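Local coordinates for protein agarase (Pseudoalteromonas fuliginea, PDB 6XJ9) that probably hydrolyses agarose, as a family 50 glycoside hydrolase that joins a carbohydrate-binding-module-like domain to a catalytic barrel, at residues F642-E647 and A664-F669; L91-A96 and K204-R209. All blocks are in the same frame, centred on the assembly; numbering follows the deposited sequence.

Interaction 1: F642-E647 and A664-F669; sequences FNAYKE and AIIGEF
Phe642 pairs in parallel with Ile666, its N bonding to Ile665 O (2.9 Å) and its O accepting from Gly667 N (2.7 Å), and the two chains stay together past this bridge through Ala644 N to Glu668 O at 3.1 Å. On the face with Phe642 and Ile666, Ile666 CD1 lies 3.8 Å from Ala644 CB, while Ala664 CB meets the Phe642 ring at its edge. The polar side chains gather at the C-terminal end of the strands. With CG anti to the carbonyl carbon (chi1 -49°) and the chain extended beyond it, Glu668 reaches Tyr645 on one side and Asn643 on the other. Tyr645 OH donates to Glu668 OE1 at 2.7 Å, arriving from the anti side and 20° out of the carboxylate plane. The Asn643 amide stacks on this carboxylate, their planes 29° apart, and its ND2 bonds to Glu509 and Asn508. Phe669 CA sits off-centre over one face of the Tyr645 ring, 4.2 Å from its centroid. Arg619 forms a salt bridge with Glu668 OE2, so the two carboxylate oxygens have different partners. A glutamate whose rotation is probably set by tyrosine and arginine, with Asn508 and Glu509 close by, is consistent with the active-site end of the (beta/alpha)8 barrel that family 50 enzymes share.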
loop_
_atom_site.group_PDB
_atom_site.type_symbol
_atom_site.label_atom_id
_atom_site.label_comp_id
_atom_site.label_asym_id
_atom_site.label_seq_id
_atom_site.Cartn_x
_atom_site.Cartn_y
_atom_site.Cartn_z
ATOM N N PHE A 642 -9.666 24.965 13.259
ATOM C CA PHE A 642 -9.266 24.088 14.350
ATOM C C PHE A 642 -8.147 23.169 13.862
ATOM O O PHE A 642 -8.139 22.789 12.698
ATOM C CB PHE A 642 -10.417 23.162 14.760
ATOM C CG PHE A 642 -11.686 23.855 15.190
ATOM C CD1 PHE A 642 -12.646 24.215 14.252
ATOM C CD2 PHE A 642 -11.925 24.139 16.532
ATOM C CE1 PHE A 642 -13.825 24.829 14.652
ATOM C CE2 PHE A 642 -13.104 24.752 16.933
ATOM C CZ PHE A 642 -14.043 25.107 15.988
ATOM N N ASN A 643 -7.228 22.781 14.765
ATOM C CA ASN A 643 -6.307 21.690 14.471
ATOM C C ASN A 643 -6.812 20.440 15.197
ATOM O O ASN A 643 -7.279 20.533 16.325
ATOM C CB ASN A 643 -4.862 22.040 14.843
ATOM C CG ASN A 643 -4.321 23.250 14.113
ATOM O OD1 ASN A 643 -4.762 23.561 13.009
ATOM N ND2 ASN A 643 -3.366 23.940 14.719
ATOM N N ALA A 644 -6.773 19.273 14.540
ATOM C CA ALA A 644 -7.301 18.072 15.183
ATOM C C ALA A 644 -6.508 16.841 14.755
ATOM O O ALA A 644 -6.814 16.215 13.742
ATOM C CB ALA A 644 -8.784 17.918 14.915
ATOM N N TYR A 645 -5.474 16.512 15.541
ATOM C CA TYR A 645 -4.690 15.306 15.331
ATOM C C TYR A 645 -5.408 14.139 15.999
ATOM O O TYR A 645 -5.032 13.740 17.095
ATOM C CB TYR A 645 -3.280 15.460 15.917
ATOM C CG TYR A 645 -2.417 16.459 15.190
ATOM C CD1 TYR A 645 -2.362 17.783 15.592
ATOM C CD2 TYR A 645 -1.643 16.075 14.101
ATOM C CE1 TYR A 645 -1.577 18.704 14.910
ATOM C CE2 TYR A 645 -0.840 16.984 13.424
ATOM C CZ TYR A 645 -0.807 18.304 13.832
ATOM O OH TYR A 645 0.002 19.200 13.183
ATOM N N LYS A 646 -6.437 13.616 15.319
ATOM C CA LYS A 646 -7.122 12.394 15.714
ATOM C C LYS A 646 -7.244 11.513 14.476
ATOM O O LYS A 646 -6.744 11.876 13.412
ATOM C CB LYS A 646 -8.506 12.668 16.321
ATOM C CG LYS A 646 -8.520 13.591 17.539
ATOM C CD LYS A 646 -7.707 13.069 18.715
ATOM C CE LYS A 646 -7.794 13.955 19.942
ATOM N NZ LYS A 646 -7.064 15.222 19.725
ATOM N N GLU A 647 -7.918 10.366 14.629
ATOM C CA GLU A 647 -8.068 9.468 13.498
ATOM C C GLU A 647 -9.141 9.981 12.540
ATOM O O GLU A 647 -9.264 9.477 11.428
ATOM C CB GLU A 647 -8.338 8.040 13.965
ATOM C CG GLU A 647 -7.069 7.351 14.423
ATOM C CD GLU A 647 -7.227 5.897 14.835
ATOM O OE1 GLU A 647 -8.172 5.229 14.356
ATOM O OE2 GLU A 647 -6.398 5.434 15.637
ATOM N N ALA A 664 -16.238 25.548 8.910
ATOM C CA ALA A 664 -15.051 25.279 9.712
ATOM C C ALA A 664 -13.953 24.701 8.823
ATOM O O ALA A 664 -14.227 24.128 7.775
ATOM C CB ALA A 664 -15.388 24.327 10.845
ATOM N N ILE A 665 -12.692 24.862 9.241
ATOM C CA ILE A 665 -11.615 24.249 8.485
ATOM C C ILE A 665 -10.661 23.570 9.466
ATOM O O ILE A 665 -10.485 24.055 10.586
ATOM C CB ILE A 665 -10.929 25.279 7.552
ATOM C CG1 ILE A 665 -9.924 24.597 6.610
ATOM C CG2 ILE A 665 -10.283 26.410 8.355
ATOM C CD1 ILE A 665 -9.325 25.513 5.553
ATOM N N ILE A 666 -10.102 22.419 9.059
ATOM C CA ILE A 666 -9.052 21.769 9.834
ATOM C C ILE A 666 -7.703 22.318 9.366
ATOM O O ILE A 666 -7.359 22.222 8.182
ATOM C CB ILE A 666 -9.119 20.223 9.751
ATOM C CG1 ILE A 666 -10.339 19.647 10.472
ATOM C CG2 ILE A 666 -7.844 19.603 10.299
ATOM C CD1 ILE A 666 -10.286 19.777 11.990
ATOM N N GLY A 667 -6.956 22.901 10.307
ATOM C CA GLY A 667 -5.668 23.523 10.018
ATOM C C GLY A 667 -4.532 22.518 9.859
ATOM O O GLY A 667 -3.615 22.749 9.072
ATOM N N GLU A 668 -4.591 21.435 10.646
ATOM C CA GLU A 668 -3.541 20.431 10.710
ATOM C C GLU A 668 -4.140 19.101 11.158
ATOM O O GLU A 668 -5.057 19.076 11.975
ATOM C CB GLU A 668 -2.434 20.773 11.716
ATOM C CG GLU A 668 -1.877 22.176 11.616
ATOM C CD GLU A 668 -0.985 22.641 12.758
ATOM O OE1 GLU A 668 -0.521 21.802 13.550
ATOM O OE2 GLU A 668 -0.753 23.851 12.853
ATOM N N PHE A 669 -3.603 18.022 10.582
ATOM C CA PHE A 669 -3.813 16.643 10.986
ATOM C C PHE A 669 -2.714 15.820 10.318
ATOM O O PHE A 669 -2.131 16.268 9.332
ATOM C CB PHE A 669 -5.200 16.140 10.561
ATOM C CG PHE A 669 -5.331 15.743 9.112
ATOM C CD1 PHE A 669 -5.519 16.703 8.126
ATOM C CD2 PHE A 669 -5.253 14.414 8.725
ATOM C CE1 PHE A 669 -5.648 16.349 6.792
ATOM C CE2 PHE A 669 -5.360 14.059 7.387
ATOM C CZ PHE A 669 -5.568 15.021 6.416
#

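Interaction 2: L91-A96 and K204-R209; sequences LAFELA and KSISLR
Ala92 and Ser207 form an antiparallel hydrogen-bonded pair, Ala92 N to Ser207 O at 2.8 Å and Ser207 N back to Ala92 O at 3.0 Å. Further along this ladder Glu94 N donates to Ser205 O and Lys204 N to Glu94 O, both bonds nearly straight at the hydrogen. Apolar contacts fill the face carrying Leu91, Phe93, Ile206 and Leu208. The CG2 methyl of Ile206 rides over the Phe93 ring, 4.1 Å from its centroid and displaced toward the rim, and CG1 approaches Phe93 CD2 to 3.7 Å. The same CG2 touches Leu91 CD1, which also packs 3.8 Å from Leu208 CD2. The other face, with Ala92, Glu94, Ser205 and Ser207, is mostly polar. Ser205 OG, lying between its backbone N and carbonyl carbon (chi1 82°), donates at 3.0 Å to the anti lone pair of Glu94 OE1. An alanine in place of Glu94 would probably leave the Ser205 hydroxyl without this acceptor and free to turn. Bent at chi3, Arg209 curls back to lay a guanidinium face on Ala92 CB, 3.4 Å from NE, while Glu168 pairs with its NH2 and Asn90 accepts from NE. Within the carbohydrate-binding-module-like domain, strand 89-97 runs between strands 199-210 and 128-134, antiparallel to both, and Leu91 and Phe93 press against strands 103-111 and 185-193, a layering consistent with a beta sandwich.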
loop_
_atom_site.group_PDB
_atom_site.type_symbol
_atom_site.label_atom_id
_atom_site.label_comp_id
_atom_site.label_asym_id
_atom_site.label_seq_id
_atom_site.Cartn_x
_atom_site.Cartn_y
_atom_site.Cartn_z
ATOM N N LEU A 91 8.485 -3.138 30.791
ATOM C CA LEU A 91 7.151 -3.698 30.891
ATOM C C LEU A 91 6.707 -4.098 29.484
ATOM O O LEU A 91 6.735 -3.277 28.564
ATOM C CB LEU A 91 6.252 -2.606 31.483
ATOM C CG LEU A 91 4.745 -2.865 31.446
ATOM C CD1 LEU A 91 4.373 -4.076 32.290
ATOM C CD2 LEU A 91 3.988 -1.631 31.920
ATOM N N ALA A 92 6.310 -5.365 29.322
ATOM C CA ALA A 92 6.122 -5.924 27.992
ATOM C C ALA A 92 4.721 -6.505 27.856
ATOM O O ALA A 92 4.231 -7.166 28.773
ATOM C CB ALA A 92 7.169 -6.978 27.747
ATOM N N PHE A 93 4.099 -6.261 26.696
ATOM C CA PHE A 93 2.776 -6.780 26.387
ATOM C C PHE A 93 2.849 -7.635 25.127
ATOM O O PHE A 93 3.387 -7.206 24.108
ATOM C CB PHE A 93 1.788 -5.630 26.157
ATOM C CG PHE A 93 1.606 -4.672 27.309
ATOM C CD1 PHE A 93 2.572 -3.722 27.609
ATOM C CD2 PHE A 93 0.457 -4.702 28.087
ATOM C CE1 PHE A 93 2.399 -2.831 28.661
ATOM C CE2 PHE A 93 0.286 -3.812 29.140
ATOM C CZ PHE A 93 1.256 -2.877 29.426
ATOM N N GLU A 94 2.287 -8.845 25.196
ATOM C CA GLU A 94 2.167 -9.681 24.015
ATOM C C GLU A 94 0.753 -9.539 23.457
ATOM O O GLU A 94 -0.212 -9.940 24.112
ATOM C CB GLU A 94 2.505 -11.132 24.345
ATOM C CG GLU A 94 3.967 -11.459 24.148
ATOM C CD GLU A 94 4.245 -12.950 24.207
ATOM O OE1 GLU A 94 4.140 -13.519 25.315
ATOM O OE2 GLU A 94 4.530 -13.538 23.144
ATOM N N LEU A 95 0.657 -8.950 22.254
ATOM C CA LEU A 95 -0.593 -8.413 21.735
ATOM C C LEU A 95 -0.813 -8.857 20.296
ATOM O O LEU A 95 0.093 -8.788 19.474
ATOM C CB LEU A 95 -0.574 -6.878 21.804
ATOM C CG LEU A 95 -0.363 -6.256 23.186
ATOM C CD1 LEU A 95 -0.155 -4.750 23.088
ATOM C CD2 LEU A 95 -1.516 -6.579 24.130
ATOM N N ALA A 96 -2.048 -9.272 20.008
ATOM C CA ALA A 96 -2.512 -9.483 18.648
ATOM C C ALA A 96 -3.708 -8.573 18.385
ATOM O O ALA A 96 -4.225 -7.948 19.304
ATOM C CB ALA A 96 -2.870 -10.935 18.445
ATOM N N LYS A 204 -2.146 -11.584 25.378
ATOM C CA LYS A 204 -1.675 -12.920 25.716
ATOM C C LYS A 204 -0.927 -12.904 27.048
ATOM O O LYS A 204 -1.094 -13.825 27.845
ATOM C CB LYS A 204 -0.782 -13.486 24.606
ATOM C CG LYS A 204 -0.185 -14.862 24.883
ATOM C CD LYS A 204 0.516 -15.479 23.692
ATOM C CE LYS A 204 -0.452 -16.008 22.657
ATOM N NZ LYS A 204 0.246 -16.790 21.611
ATOM N N SER A 205 -0.105 -11.869 27.274
ATOM C CA SER A 205 0.687 -11.750 28.491
ATOM C C SER A 205 1.172 -10.321 28.717
ATOM O O SER A 205 1.333 -9.537 27.778
ATOM C CB SER A 205 1.843 -12.726 28.525
ATOM O OG SER A 205 2.948 -12.237 27.786
ATOM N N ILE A 206 1.370 -10.005 29.999
ATOM C CA ILE A 206 2.009 -8.788 30.461
ATOM C C ILE A 206 3.073 -9.225 31.458
ATOM O O ILE A 206 2.808 -10.092 32.291
ATOM C CB ILE A 206 0.988 -7.827 31.109
ATOM C CG1 ILE A 206 -0.272 -7.646 30.257
ATOM C CG2 ILE A 206 1.634 -6.492 31.436
ATOM C CD1 ILE A 206 -1.414 -6.976 30.993
ATOM N N SER A 207 4.262 -8.617 31.362
ATOM C CA SER A 207 5.406 -9.071 32.124
ATOM C C SER A 207 6.390 -7.923 32.335
ATOM O O SER A 207 6.408 -6.966 31.562
ATOM C CB SER A 207 6.062 -10.240 31.426
ATOM O OG SER A 207 6.387 -9.908 30.082
ATOM N N LEU A 208 7.204 -8.036 33.393
ATOM C CA LEU A 208 8.378 -7.192 33.565
ATOM C C LEU A 208 9.599 -8.008 33.151
ATOM O O LEU A 208 9.669 -9.198 33.449
ATOM C CB LEU A 208 8.507 -6.759 35.028
ATOM C CG LEU A 208 7.377 -5.899 35.589
ATOM C CD1 LEU A 208 7.650 -5.573 37.052
ATOM C CD2 LEU A 208 7.208 -4.619 34.783
ATOM N N ARG A 209 10.550 -7.367 32.457
ATOM C CA ARG A 209 11.710 -8.085 31.951
ATOM C C ARG A 209 12.962 -7.234 32.122
ATOM O O ARG A 209 12.889 -6.009 32.086
ATOM C CB ARG A 209 11.567 -8.428 30.464
ATOM C CG ARG A 209 10.204 -8.968 30.054
ATOM C CD ARG A 209 10.161 -9.259 28.568
ATOM N NE ARG A 209 10.437 -8.073 27.764
ATOM C CZ ARG A 209 10.513 -8.071 26.438
ATOM N NH1 ARG A 209 10.345 -9.200 25.768
ATOM N NH2 ARG A 209 10.767 -6.947 25.788
#

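How the interactions relate
Interaction 2 belongs to the carbohydrate-binding-module-like domain, and interaction 1 lies in what is probably the catalytic barrel; along the chain interaction 2 closes before interaction 1 opens. Their centres are 34 Å apart and their nearest atoms about 14 Å, so they do not touch. A salt bridge links the two regions: Glu647, at the end of 642-647, pairs with Lys199, which begins the strand that later supplies 204-209. The centre of interaction 1, at the probable active-site end, is about 9 Å from the centre of the chain, and that of interaction 2 about 30 Å. Interaction 2 is plain packing within its own domain, far from the probable catalytic end.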